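Side-chain contacts in R-imine reductase (Streptomyces kanamyceticus, PDB 3ZGY), which catalyses the NADPH-dependent, R-selective reduction of an imine substrate: residues D[121-124]-D[125-129]; D[216-219]-D[220-224]; D[272-275]-D[276-279]. One frame throughout, in Å; residues are numbered along the deposited sequence.

Contact 1. Residues D[121-124]-D[125-129]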
ATOM      1  N   ALA D 121     -27.310  14.287  -4.271  1.00 36.34           N
ATOM      2  CA  ALA D 121     -28.445  13.387  -4.145  1.00 32.60           C
ATOM      3  C   ALA D 121     -29.694  14.102  -3.645  1.00 34.34           C
ATOM      4  O   ALA D 121     -30.746  13.992  -4.278  1.00 37.51           O
ATOM      5  CB  ALA D 121     -28.111  12.235  -3.239  1.00 34.40           C
ATOM      6  N   ALA D 122     -29.604  14.866  -2.545  1.00 31.84           N
ATOM      7  CA  ALA D 122     -30.773  15.654  -2.120  1.00 30.18           C
ATOM      8  C   ALA D 122     -31.278  16.625  -3.221  1.00 30.77           C
ATOM      9  O   ALA D 122     -32.468  16.736  -3.514  1.00 32.45           O
ATOM     10  CB  ALA D 122     -30.456  16.391  -0.855  1.00 27.95           C
ATOM     11  N   TRP D 123     -30.342  17.284  -3.879  1.00 32.53           N
ATOM     12  CA  TRP D 123     -30.667  18.255  -4.916  1.00 36.20           C
ATOM     13  C   TRP D 123     -31.335  17.608  -6.097  1.00 35.21           C
ATOM     14  O   TRP D 123     -32.376  18.050  -6.551  1.00 37.10           O
ATOM     15  CB  TRP D 123     -29.398  18.939  -5.365  1.00 35.43           C
ATOM     16  CG  TRP D 123     -29.529  19.764  -6.509  1.00 34.85           C
ATOM     17  CD1 TRP D 123     -29.839  21.018  -6.510  1.00 35.01           C
ATOM     18  CD2 TRP D 123     -29.276  19.398  -7.873  1.00 44.14           C
ATOM     19  NE1 TRP D 123     -29.868  21.495  -7.777  1.00 39.11           N
ATOM     20  CE2 TRP D 123     -29.540  20.514  -8.644  1.00 40.29           C
ATOM     21  CE3 TRP D 123     -28.841  18.232  -8.500  1.00 47.86           C
ATOM     22  CZ2 TRP D 123     -29.361  20.544 -10.003  1.00 47.45           C
ATOM     23  CZ3 TRP D 123     -28.706  18.243  -9.857  1.00 52.81           C
ATOM     24  CH2 TRP D 123     -28.967  19.392 -10.600  1.00 49.35           C
ATOM     25  N   ALA D 124     -30.755  16.526  -6.549  1.00 38.47           N
ATOM     26  CA  ALA D 124     -31.323  15.790  -7.644  1.00 41.04           C
ATOM     27  C   ALA D 124     -32.735  15.293  -7.300  1.00 43.73           C
ATOM     28  O   ALA D 124     -33.670  15.419  -8.102  1.00 41.63           O
ATOM     29  CB  ALA D 124     -30.443  14.641  -7.993  1.00 40.81           C
ATOM     30  N   ASP D 125     -32.914  14.770  -6.102  1.00 41.44           N
ATOM     31  CA  ASP D 125     -34.235  14.376  -5.747  1.00 43.91           C
ATOM     32  C   ASP D 125     -35.247  15.550  -5.803  1.00 44.16           C
ATOM     33  O   ASP D 125     -36.353  15.402  -6.267  1.00 47.05           O
ATOM     34  CB  ASP D 125     -34.241  13.775  -4.376  1.00 43.14           C
ATOM     35  CG  ASP D 125     -35.567  13.230  -4.054  1.00 47.64           C
ATOM     36  OD1 ASP D 125     -35.879  12.143  -4.569  1.00 60.73           O
ATOM     37  OD2 ASP D 125     -36.330  13.929  -3.348  1.00 56.04           O
ATOM     38  N   GLY D 126     -34.883  16.700  -5.270  1.00 39.97           N
ATOM     39  CA  GLY D 126     -35.753  17.848  -5.345  1.00 37.50           C
ATOM     40  C   GLY D 126     -36.059  18.271  -6.789  1.00 41.78           C
ATOM     41  O   GLY D 126     -37.035  18.957  -6.992  1.00 55.77           O
ATOM     42  N   ARG D 127     -35.176  17.957  -7.739  1.00 38.53           N
ATOM     43  CA  ARG D 127     -35.345  18.258  -9.113  1.00 42.82           C
ATOM     44  C   ARG D 127     -36.066  17.086  -9.894  1.00 47.34           C
ATOM     45  O   ARG D 127     -36.164  17.123 -11.141  1.00 48.27           O
ATOM     46  CB  ARG D 127     -33.985  18.386  -9.748  1.00 45.20           C
ATOM     47  CG  ARG D 127     -33.267  19.707  -9.837  1.00 46.64           C
ATOM     48  CD  ARG D 127     -34.014  20.917  -9.442  1.00 51.95           C
ATOM     49  NE  ARG D 127     -33.034  22.015  -9.326  1.00 59.88           N
ATOM     50  CZ  ARG D 127     -32.466  22.639 -10.353  1.00 58.01           C
ATOM     51  NH1 ARG D 127     -32.764  22.309 -11.631  1.00 72.99           N
ATOM     52  NH2 ARG D 127     -31.594  23.595 -10.103  1.00 50.70           N
ATOM     53  N   GLY D 128     -36.571  16.082  -9.169  1.00 43.36           N
ATOM     54  CA  GLY D 128     -37.223  14.910  -9.750  1.00 43.60           C
ATOM     55  C   GLY D 128     -36.383  13.998 -10.630  1.00 47.36           C
ATOM     56  O   GLY D 128     -36.856  13.413 -11.605  1.00 52.53           O
ATOM     57  N   ALA D 129     -35.141  13.813 -10.247  1.00 46.06           N
ATOM     58  CA  ALA D 129     -34.282  12.940 -10.976  1.00 40.93           C
ATOM     59  C   ALA D 129     -33.818  11.825 -10.076  1.00 38.33           C
ATOM     60  O   ALA D 129     -33.767  11.969  -8.877  1.00 38.23           O
ATOM     61  CB  ALA D 129     -33.107  13.703 -11.505  1.00 43.19           C
TER
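Ala124 O is gripped by two backbone amides at the end of helix 114-126: Ala129 N binds it at 3.1 Å, from well above the carbonyl plane, and Arg127 N adds a weak bond. The same Arg127 N also donates to Trp123 O at 3.0 Å, with a bent N-H...O angle of 136°. The two bonds just before it, Asp125 N to Ala121 O (2.9 Å) and Gly126 N to Ala122 O, are straighter. With Gly128 N bonded to Asp125 O and Gly128 at positive phi, this is a Schellman motif, closing the helix of the beta-alpha-beta unit just before strand 130-136. Across the last turn the side chain of Arg127, bent at chi2 (-8°), folds back on Trp123. Arg127 CG lies over the six-membered ring as a CH-pi contact, 4.0 Å from Trp123 CE2, while Trp123 CZ2 sits over the centre of the guanidinium, the two planes 59° apart. Beyond the ring, Arg127 NH2 donates to Asp94 O, and Arg120 makes a cation-pi contact with the indole. A serine in place of Arg127 would probably leave Asp94 O without this donor and strip the indole face of its aliphatic cover.

Contact 2. Residues D[216-219]-D[220-224]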
ATOM      1  N   THR D 216      15.642  -0.216  -9.013  1.00 64.10           N
ATOM      2  CA  THR D 216      15.190  -1.374  -9.819  1.00 66.74           C
ATOM      3  C   THR D 216      15.625  -2.709  -9.235  1.00 67.09           C
ATOM      4  O   THR D 216      14.981  -3.726  -9.500  1.00 65.78           O
ATOM      5  CB  THR D 216      15.617  -1.340 -11.290  1.00 64.40           C
ATOM      6  OG1 THR D 216      17.014  -1.478 -11.350  1.00 81.06           O
ATOM      7  CG2 THR D 216      15.258  -0.041 -11.972  1.00 65.58           C
ATOM      8  N   THR D 217      16.676  -2.712  -8.409  1.00 65.93           N
ATOM      9  CA  THR D 217      17.108  -3.955  -7.788  1.00 61.60           C
ATOM     10  C   THR D 217      16.170  -4.309  -6.652  1.00 59.89           C
ATOM     11  O   THR D 217      15.881  -5.474  -6.374  1.00 53.71           O
ATOM     12  CB  THR D 217      18.533  -3.844  -7.224  1.00 63.43           C
ATOM     13  OG1 THR D 217      19.446  -3.564  -8.274  1.00 64.46           O
ATOM     14  CG2 THR D 217      18.933  -5.134  -6.603  1.00 53.37           C
ATOM     15  N   PHE D 218      15.720  -3.252  -6.001  1.00 67.33           N
ATOM     16  CA  PHE D 218      14.906  -3.299  -4.777  1.00 70.83           C
ATOM     17  C   PHE D 218      13.456  -3.755  -5.114  1.00 65.96           C
ATOM     18  O   PHE D 218      12.876  -4.615  -4.406  1.00 54.08           O
ATOM     19  CB  PHE D 218      15.020  -1.872  -4.126  1.00 67.79           C
ATOM     20  CG  PHE D 218      13.941  -1.511  -3.158  1.00 65.91           C
ATOM     21  CD1 PHE D 218      13.634  -2.346  -2.096  1.00 69.49           C
ATOM     22  CD2 PHE D 218      13.250  -0.292  -3.280  1.00 66.77           C
ATOM     23  CE1 PHE D 218      12.634  -2.011  -1.185  1.00 66.35           C
ATOM     24  CE2 PHE D 218      12.266   0.064  -2.367  1.00 65.71           C
ATOM     25  CZ  PHE D 218      11.955  -0.807  -1.318  1.00 72.59           C
ATOM     26  N   ALA D 219      12.899  -3.199  -6.206  1.00 57.96           N
ATOM     27  CA  ALA D 219      11.458  -3.354  -6.544  1.00 57.27           C
ATOM     28  C   ALA D 219      10.900  -4.779  -6.506  1.00 56.66           C
ATOM     29  O   ALA D 219       9.843  -5.035  -5.928  1.00 65.54           O
ATOM     30  CB  ALA D 219      11.157  -2.704  -7.889  1.00 57.75           C
ATOM     31  N   PRO D 220      11.593  -5.722  -7.133  1.00 58.85           N
ATOM     32  CA  PRO D 220      11.074  -7.104  -7.074  1.00 54.84           C
ATOM     33  C   PRO D 220      10.938  -7.566  -5.666  1.00 56.09           C
ATOM     34  O   PRO D 220      10.015  -8.305  -5.347  1.00 65.27           O
ATOM     35  CB  PRO D 220      12.147  -7.920  -7.773  1.00 49.15           C
ATOM     36  CG  PRO D 220      12.719  -6.935  -8.741  1.00 60.73           C
ATOM     37  CD  PRO D 220      12.707  -5.581  -8.088  1.00 57.54           C
ATOM     38  N   PHE D 221      11.886  -7.185  -4.824  1.00 61.99           N
ATOM     39  CA  PHE D 221      11.875  -7.672  -3.431  1.00 57.97           C
ATOM     40  C   PHE D 221      10.650  -7.085  -2.759  1.00 58.81           C
ATOM     41  O   PHE D 221       9.915  -7.799  -2.058  1.00 51.09           O
ATOM     42  CB  PHE D 221      13.159  -7.262  -2.689  1.00 56.16           C
ATOM     43  CG  PHE D 221      13.024  -7.259  -1.200  1.00 51.98           C
ATOM     44  CD1 PHE D 221      13.118  -8.452  -0.488  1.00 52.82           C
ATOM     45  CD2 PHE D 221      12.768  -6.071  -0.514  1.00 45.97           C
ATOM     46  CE1 PHE D 221      12.969  -8.477   0.885  1.00 51.59           C
ATOM     47  CE2 PHE D 221      12.592  -6.085   0.855  1.00 53.11           C
ATOM     48  CZ  PHE D 221      12.713  -7.289   1.565  1.00 56.43           C
ATOM     49  N   ILE D 222      10.417  -5.785  -2.989  1.00 51.64           N
ATOM     50  CA  ILE D 222       9.357  -5.118  -2.259  1.00 58.49           C
ATOM     51  C   ILE D 222       7.961  -5.548  -2.759  1.00 63.81           C
ATOM     52  O   ILE D 222       7.068  -5.779  -1.940  1.00 60.52           O
ATOM     53  CB  ILE D 222       9.567  -3.592  -2.201  1.00 60.57           C
ATOM     54  CG1 ILE D 222       8.905  -3.029  -0.967  1.00 62.44           C
ATOM     55  CG2 ILE D 222       9.033  -2.905  -3.421  1.00 69.31           C
ATOM     56  CD1 ILE D 222       9.528  -3.516   0.326  1.00 67.88           C
ATOM     57  N   THR D 223       7.798  -5.771  -4.063  1.00 62.38           N
ATOM     58  CA  THR D 223       6.526  -6.287  -4.555  1.00 60.23           C
ATOM     59  C   THR D 223       6.224  -7.698  -4.037  1.00 57.61           C
ATOM     60  O   THR D 223       5.079  -8.000  -3.747  1.00 64.13           O
ATOM     61  CB  THR D 223       6.430  -6.273  -6.068  1.00 61.77           C
ATOM     62  OG1 THR D 223       7.393  -7.152  -6.580  1.00 71.77           O
ATOM     63  CG2 THR D 223       6.731  -4.898  -6.652  1.00 62.52           C
ATOM     64  N   GLN D 224       7.204  -8.567  -3.849  1.00 57.95           N
ATOM     65  CA  GLN D 224       6.862  -9.872  -3.242  1.00 62.83           C
ATOM     66  C   GLN D 224       6.261  -9.588  -1.857  1.00 59.12           C
ATOM     67  O   GLN D 224       5.295 -10.199  -1.450  1.00 63.58           O
ATOM     68  CB  GLN D 224       8.073 -10.850  -3.202  1.00 64.47           C
TER
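The Phe218 ring has Ile222 over one face and Phe221 at its edge. Ile222 CG2 stands above the plane toward the rim, and the closest touch is made by the branch point, Ile222 CB lying 3.6 Å from Phe218 CE1. Ile222 CD1 reaches the same ring atom at 3.8 Å. Near the ring plane, Phe218 CE1 meets Phe221 CD2 at 4.1 Å, each atom lying at the edge of the other ring, so the two phenyls touch by their rims and do not stack. Phe218 owes this position to its first torsion: with CG anti to the backbone N (chi1 160°), the ring leans forward along the helix over the next turn.

The backbone beneath is interrupted by Pro220, which has no N-H to offer the preceding turn. Pro220 CD occupies the place of the missing hydrogen, 3.3 Å from Thr216 O. Phe221 N makes no bond to Thr217 O either, giving a weak one to Phe218 O, and the helix kinks here. Regular bonding resumes with Ile222 N to Phe218 O at 3.1 Å and continues with Thr223 N to Ala219 O, 2.9 Å long and almost straight at 173°. Pro220 O accepts twice, from Gln224 N and from Thr223 OG1 (3.1 Å), both approaching from the same face of its plane.

Phe218 also meets the Phe201 ring of helix 182-209, and Ile222 packs on that residue too. Phe221 turns to the second subunit, where it lies edge-to-face with Tyr186 of that chain, and Thr216 N bonds Asp241 of the same subunit. The arrangement is that of a proline-kinked helix in the all-helical C-terminal domain, its aromatic side chains shared between the long helix 182-209 and the dimer interface.

Contact 3. Residues D[272-275]-D[276-279]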
ATOM      1  N   ASN D 272      15.007  10.921   5.647  1.00 61.12           N
ATOM      2  CA  ASN D 272      13.839  11.318   6.393  1.00 58.84           C
ATOM      3  C   ASN D 272      13.297  10.267   7.338  1.00 57.21           C
ATOM      4  O   ASN D 272      13.102   9.140   6.947  1.00 66.90           O
ATOM      5  CB  ASN D 272      12.730  11.678   5.417  1.00 63.18           C
ATOM      6  CG  ASN D 272      11.765  12.640   6.015  1.00 59.68           C
ATOM      7  OD1 ASN D 272      10.823  12.241   6.699  1.00 59.28           O
ATOM      8  ND2 ASN D 272      12.068  13.909   5.878  1.00 53.69           N
ATOM      9  N   ALA D 273      12.975  10.666   8.559  1.00 54.44           N
ATOM     10  CA  ALA D 273      12.421   9.745   9.546  1.00 51.35           C
ATOM     11  C   ALA D 273      10.994  10.100  10.005  1.00 50.80           C
ATOM     12  O   ALA D 273      10.471   9.448  10.913  1.00 45.85           O
ATOM     13  CB  ALA D 273      13.329   9.655  10.749  1.00 47.20           C
ATOM     14  N   GLU D 274      10.318  11.030   9.336  1.00 48.82           N
ATOM     15  CA  GLU D 274       8.956  11.345   9.742  1.00 49.87           C
ATOM     16  C   GLU D 274       7.972  10.170   9.638  1.00 50.15           C
ATOM     17  O   GLU D 274       7.291   9.815  10.620  1.00 54.63           O
ATOM     18  CB  GLU D 274       8.465  12.542   8.998  1.00 52.48           C
ATOM     19  CG  GLU D 274       9.136  13.811   9.507  1.00 57.26           C
ATOM     20  CD  GLU D 274       9.240  14.869   8.437  1.00 64.11           C
ATOM     21  OE1 GLU D 274       8.220  15.168   7.788  1.00 66.91           O
ATOM     22  OE2 GLU D 274      10.344  15.410   8.239  1.00 82.57           O
ATOM     23  N   LEU D 275       7.997   9.466   8.524  1.00 47.17           N
ATOM     24  CA  LEU D 275       7.114   8.328   8.380  1.00 47.96           C
ATOM     25  C   LEU D 275       7.317   7.261   9.474  1.00 49.48           C
ATOM     26  O   LEU D 275       6.349   6.869  10.122  1.00 47.26           O
ATOM     27  CB  LEU D 275       7.185   7.752   6.969  1.00 47.26           C
ATOM     28  CG  LEU D 275       6.443   6.449   6.762  1.00 54.38           C
ATOM     29  CD1 LEU D 275       4.973   6.567   7.128  1.00 51.91           C
ATOM     30  CD2 LEU D 275       6.615   6.066   5.306  1.00 55.53           C
ATOM     31  N   PRO D 276       8.558   6.796   9.697  1.00 56.14           N
ATOM     32  CA  PRO D 276       8.762   5.815  10.798  1.00 55.41           C
ATOM     33  C   PRO D 276       8.365   6.338  12.180  1.00 51.54           C
ATOM     34  O   PRO D 276       7.865   5.564  12.998  1.00 49.90           O
ATOM     35  CB  PRO D 276      10.251   5.563  10.771  1.00 53.22           C
ATOM     36  CG  PRO D 276      10.647   5.842   9.366  1.00 57.66           C
ATOM     37  CD  PRO D 276       9.769   6.953   8.879  1.00 53.91           C
ATOM     38  N   ARG D 277       8.539   7.635  12.425  1.00 54.43           N
ATOM     39  CA  ARG D 277       8.070   8.227  13.688  1.00 63.14           C
ATOM     40  C   ARG D 277       6.547   8.203  13.798  1.00 65.57           C
ATOM     41  O   ARG D 277       5.987   7.791  14.833  1.00 50.23           O
ATOM     42  CB  ARG D 277       8.534   9.661  13.828  1.00 57.31           C
ATOM     43  CG  ARG D 277       9.974   9.734  14.289  1.00 70.58           C
ATOM     44  CD  ARG D 277      10.398  11.136  14.667  1.00 71.57           C
ATOM     45  NE  ARG D 277      11.820  11.357  14.448  1.00 69.67           N
ATOM     46  CZ  ARG D 277      12.344  12.165  13.520  1.00 76.99           C
ATOM     47  NH1 ARG D 277      11.583  12.848  12.672  1.00 76.83           N
ATOM     48  NH2 ARG D 277      13.673  12.281  13.436  1.00 90.62           N
ATOM     49  N   PHE D 278       5.879   8.641  12.731  1.00 58.75           N
ATOM     50  CA  PHE D 278       4.426   8.521  12.671  1.00 55.28           C
ATOM     51  C   PHE D 278       3.923   7.104  12.978  1.00 50.89           C
ATOM     52  O   PHE D 278       3.045   6.903  13.814  1.00 40.61           O
ATOM     53  CB  PHE D 278       3.943   8.920  11.314  1.00 58.10           C
ATOM     54  CG  PHE D 278       2.492   8.810  11.178  1.00 62.88           C
ATOM     55  CD1 PHE D 278       1.677   9.791  11.670  1.00 74.85           C
ATOM     56  CD2 PHE D 278       1.928   7.704  10.587  1.00 66.34           C
ATOM     57  CE1 PHE D 278       0.304   9.704  11.543  1.00 76.92           C
ATOM     58  CE2 PHE D 278       0.573   7.598  10.481  1.00 66.53           C
ATOM     59  CZ  PHE D 278      -0.249   8.600  10.956  1.00 73.37           C
ATOM     60  N   ILE D 279       4.503   6.121  12.312  1.00 47.58           N
ATOM     61  CA  ILE D 279       4.160   4.751  12.582  1.00 50.43           C
ATOM     62  C   ILE D 279       4.292   4.412  14.080  1.00 59.62           C
ATOM     63  O   ILE D 279       3.415   3.806  14.645  1.00 61.78           O
ATOM     64  CB  ILE D 279       5.054   3.839  11.720  1.00 54.39           C
ATOM     65  CG1 ILE D 279       4.685   3.997  10.274  1.00 58.92           C
ATOM     66  CG2 ILE D 279       4.933   2.363  12.089  1.00 59.93           C
ATOM     67  CD1 ILE D 279       5.585   3.231   9.352  1.00 63.27           C
TER
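Arg277 reaches back along its own helix to lay its guanidinium against Ala273, whose CB stands over one face, offset toward the rim and 3.8 Å from Arg277 NH2. The chain gets there because CG is anti to the carbonyl carbon (chi1 -80°) and the rest runs extended from CG to NE. The Glu274 carboxylate is nearly coplanar with the guanidinium, yet Glu274 OE2 and Arg277 NH1 stay 5.3 Å apart, and each charge is paired elsewhere: Arg277 with Glu267 of helix 252-269, Glu274 with Arg285 of the second subunit.

Ahead of the first turn, Asn272 OD1 accepts from Glu274 N at 2.9 Å, the donor lying well above the amide carbonyl plane. Asn272 ND2 in turn gives a longer bond of 3.3 Å to Glu274 OE2, meeting it from above the carboxylate plane. The amide thus ties both the backbone and the carboxylate of Glu274, and its ND2 also binds Thr305 O of the second subunit.

Pro276 fits the first turn, where its missing N-H costs no bond in the regular series that starts with Arg277 N to Ala273 O. Next comes Phe278 N to Glu274 O, 2.8 Å and essentially straight at 179°. On the buried side Leu275 CD1 meets Ile279 CD1 at 4.1 Å, while Pro276 packs on Leu262 and Ile263. Asn272 forms an Asx turn leading into helix 274-291, with Ala273 at the N-cap position and proline in the first turn, a helix start built into the dimer interface of the C-terminal domain.

Contact 1 belongs to the Rossmann-type NADP-binding domain, whereas contacts 2 and 3 both lie in the helical C-terminal domain, on the opposite side of the chain's centre. Centres of contacts 1 and 2 are about 49 Å apart, and those of contacts 1 and 3 are about 46 Å apart. Contacts 2 and 3 are closer neighbours, with centres about 21 Å apart and nearest atoms about 11 Å apart; they do not touch, but helix 182-209 packs against both and each meets the second subunit. Contact 1 comes nearest the cofactor site, the Trp123 side chain being about 12 Å from that of Val83, an NADP-binding residue; no cofactor is bound here, and contacts 2 and 3 lie away from the annotated sites.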